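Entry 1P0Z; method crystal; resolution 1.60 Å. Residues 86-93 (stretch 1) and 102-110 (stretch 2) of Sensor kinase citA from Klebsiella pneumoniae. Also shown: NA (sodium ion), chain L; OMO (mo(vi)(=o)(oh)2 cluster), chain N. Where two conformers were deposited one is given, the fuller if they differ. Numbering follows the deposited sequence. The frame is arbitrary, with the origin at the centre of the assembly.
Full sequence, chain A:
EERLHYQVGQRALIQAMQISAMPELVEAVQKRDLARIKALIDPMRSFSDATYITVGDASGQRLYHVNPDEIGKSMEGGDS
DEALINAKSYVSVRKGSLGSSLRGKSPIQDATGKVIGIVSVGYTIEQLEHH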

# COMPACT_ATOMS: atom_id res chain seq x y z
N ASN A 86 2.34 -14.60 2.84
CA ASN A 86 3.43 -14.86 3.75
C ASN A 86 3.77 -13.77 4.76
O ASN A 86 4.74 -13.87 5.50
N ALA A 87 2.93 -12.74 4.81
CA ALA A 87 3.06 -11.65 5.75
C ALA A 87 4.41 -10.93 5.72
O ALA A 87 4.87 -10.40 6.74
N LYS A 88 5.00 -10.87 4.53
CA LYS A 88 6.27 -10.18 4.34
C LYS A 88 6.06 -8.69 4.03
O LYS A 88 5.05 -8.32 3.41
N SER A 89 7.03 -7.86 4.46
CA SER A 89 7.03 -6.42 4.12
C SER A 89 8.25 -6.23 3.22
O SER A 89 9.34 -6.75 3.50
N TYR A 90 8.10 -5.49 2.13
CA TYR A 90 9.21 -5.39 1.17
C TYR A 90 9.00 -4.25 0.16
O TYR A 90 7.93 -3.65 0.10
N VAL A 91 10.05 -3.97 -0.61
CA VAL A 91 10.01 -2.98 -1.67
C VAL A 91 9.84 -3.75 -2.98
O VAL A 91 10.51 -4.76 -3.22
N SER A 92 8.93 -3.28 -3.82
CA SER A 92 8.66 -3.92 -5.11
C SER A 92 8.64 -2.84 -6.18
O SER A 92 8.45 -1.66 -5.86
N VAL A 93 8.84 -3.22 -7.45
CA VAL A 93 8.76 -2.23 -8.54
C VAL A 93 7.83 -2.81 -9.59
O VAL A 93 7.86 -3.99 -9.90
N LEU A 102 7.97 2.49 -7.53
CA LEU A 102 8.60 1.70 -6.46
C LEU A 102 7.53 1.65 -5.36
O LEU A 102 7.02 2.71 -4.99
N ARG A 103 7.20 0.46 -4.84
CA ARG A 103 6.15 0.29 -3.83
C ARG A 103 6.73 -0.25 -2.56
O ARG A 103 7.62 -1.10 -2.62
N GLY A 104 6.25 0.26 -1.44
CA GLY A 104 6.61 -0.35 -0.17
C GLY A 104 5.30 -1.08 0.19
O GLY A 104 4.25 -0.44 0.19
N LYS A 105 5.37 -2.38 0.49
CA LYS A 105 4.18 -3.18 0.79
C LYS A 105 4.31 -3.80 2.15
O LYS A 105 5.41 -4.20 2.54
N SER A 106 3.19 -3.86 2.88
CA SER A 106 3.24 -4.50 4.21
C SER A 106 1.83 -5.02 4.49
O SER A 106 0.84 -4.36 4.15
N PRO A 107 1.72 -6.19 5.15
CA PRO A 107 0.38 -6.72 5.43
C PRO A 107 -0.27 -5.97 6.58
O PRO A 107 0.43 -5.37 7.42
N ILE A 108 -1.59 -5.92 6.58
CA ILE A 108 -2.35 -5.36 7.71
C ILE A 108 -2.75 -6.67 8.42
O ILE A 108 -3.30 -7.57 7.79
N GLN A 109 -2.48 -6.76 9.73
CA GLN A 109 -2.74 -7.98 10.52
C GLN A 109 -3.63 -7.75 11.72
O GLN A 109 -3.58 -6.69 12.32
N ASP A 110 -4.44 -8.76 12.07
CA ASP A 110 -5.23 -8.60 13.30
C ASP A 110 -4.31 -8.90 14.50
O ASP A 110 -3.12 -9.19 14.34

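N86 makes no contact with the second stretch; its CA-to-CB bond points away (chi1 m). A87, which leaves helical geometry with a positive phi, sets its CB sideways, where an apolar contact forms between A87 CB and P107 CG at 4.1 Å, before the strand pairing has begun; separately, A87 CB lies 3.9 Å from Q109 NE2. K88 (m, m, t, t) directs its CB away, and contact here falls to the backbone, with K88 O 3.4 Å from P107 CD.

S89 (chi1 m) brings in the first polar side-chain link: its OG hydrogen-bonds S106 OG at 2.7 Å. S106 (t) is also a ligand of the sodium ion, with S106 OG 2.4 Å from NA. P107 O, three waters and one atom from elsewhere in the structure complete the coordination; water 1 among them donates to Q109 OE1 (3.0 Å), tying the Q109 side chain to the ion site.

From Y90 onward the chains pair antiparallel, and side chains alternate between two faces. Y90, S92, R103 and K105 share one. Y90 (chi1 p) turns its ring so that K105 CB lies over one face, 4.2 Å from the ring centroid, a CH-pi contact; the same residues pair through Y90 N to K105 O (3.0 Å) and K105 N to Y90 O (2.9 Å) hydrogen bonds.

The other face is apolar. V91 (t) places CG1 3.7 Å from L102 CD1; G104, its bridge partner, contributes no side chain to this face. Back on the Y90 face, S92 (t) packs more loosely, its OG 4.3 Å from R103 CD. R103 (chi1 m) carries its guanidinium to the molybdenum cluster: R103 NH1 donates to OMO OR1 at 2.9 Å, and R103 NH2 adds a weak bond to OMO OR1 at 3.3 Å. V93 (p), on the apolar face, has CB 4.1 Å from L102 CD1, so the leucine (t, p) touches both valines.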

# COMPACT_ATOMS: atom_id res chain seq x y z
CB ASN A 86 4.64 -15.29 2.92
CG ASN A 86 4.41 -16.63 2.26
OD1 ASN A 86 3.89 -17.54 2.92
ND2 ASN A 86 4.77 -16.79 0.97
CB ALA A 87 2.74 -12.13 7.20
CB LYS A 88 7.04 -10.79 3.17
CG LYS A 88 7.34 -12.27 3.35
CD LYS A 88 8.30 -12.58 4.48
CE LYS A 88 8.76 -14.07 4.39
NZ LYS A 88 9.74 -14.39 5.46
CB SER A 89 7.14 -5.55 5.38
OG SER A 89 5.95 -5.70 6.19
CB TYR A 90 9.29 -6.70 0.36
CG TYR A 90 7.95 -7.14 -0.23
CD1 TYR A 90 7.04 -7.87 0.55
CD2 TYR A 90 7.54 -6.77 -1.53
CE1 TYR A 90 5.78 -8.21 0.07
CE2 TYR A 90 6.26 -7.11 -2.02
CZ TYR A 90 5.37 -7.83 -1.21
OH TYR A 90 4.09 -8.20 -1.66
CB VAL A 91 11.33 -2.18 -1.74
CG1 VAL A 91 11.33 -1.26 -2.94
CG2 VAL A 91 11.48 -1.38 -0.45
CB SER A 92 7.30 -4.65 -5.05
OG SER A 92 6.87 -5.12 -6.33
CB VAL A 93 10.15 -1.91 -9.17
CG1 VAL A 93 10.80 -3.18 -9.79
CG2 VAL A 93 9.99 -0.79 -10.25
CB LEU A 102 9.85 2.44 -5.98
CG LEU A 102 10.96 1.63 -5.29
CD1 LEU A 102 11.44 0.52 -6.19
CD2 LEU A 102 12.10 2.56 -4.94
CB ARG A 103 5.12 -0.78 -4.26
CG ARG A 103 4.42 -0.50 -5.58
CD ARG A 103 5.11 -1.27 -6.80
NE ARG A 103 4.26 -0.88 -7.92
CZ ARG A 103 3.13 -1.50 -8.27
NH1 ARG A 103 2.75 -2.60 -7.64
NH2 ARG A 103 2.29 -0.92 -9.17
CB LYS A 105 4.04 -4.31 -0.21
CG LYS A 105 4.09 -3.86 -1.70
CD LYS A 105 2.84 -4.35 -2.43
CE LYS A 105 3.00 -4.24 -3.89
NZ LYS A 105 1.72 -4.65 -4.52
CB SER A 106 3.63 -3.44 5.27
OG SER A 106 3.81 -4.07 6.55
CB PRO A 107 0.66 -8.17 5.87
CG PRO A 107 2.04 -8.10 6.52
CD PRO A 107 2.79 -7.09 5.60
CB ILE A 108 -3.64 -4.66 7.25
CG1 ILE A 108 -3.33 -3.59 6.20
CG2 ILE A 108 -4.33 -4.06 8.47
CD1 ILE A 108 -4.59 -2.94 5.60
CB GLN A 109 -1.40 -8.54 11.00
CG GLN A 109 -0.58 -9.15 9.87
CD GLN A 109 0.86 -9.35 10.26
OE1 GLN A 109 1.62 -8.38 10.35
NE2 GLN A 109 1.25 -10.61 10.50
CB ASP A 110 -6.50 -9.48 13.31
CG ASP A 110 -6.22 -10.97 13.30
OD1 ASP A 110 -5.14 -11.44 13.68
OD2 ASP A 110 -7.16 -11.71 12.90
NA NA L . 2.37 -4.45 8.45
OM1 OMO N . -1.70 -3.05 -10.54
MO OMO N . -1.02 -3.22 -8.80
OR1 OMO N . 0.57 -3.77 -9.17
OM2 OMO N . -1.84 -4.68 -8.31
O HOH W 1 1.30 -5.42 10.47
O HOH W 2 4.06 -6.25 8.95
O HOH W 3 3.55 -3.07 9.97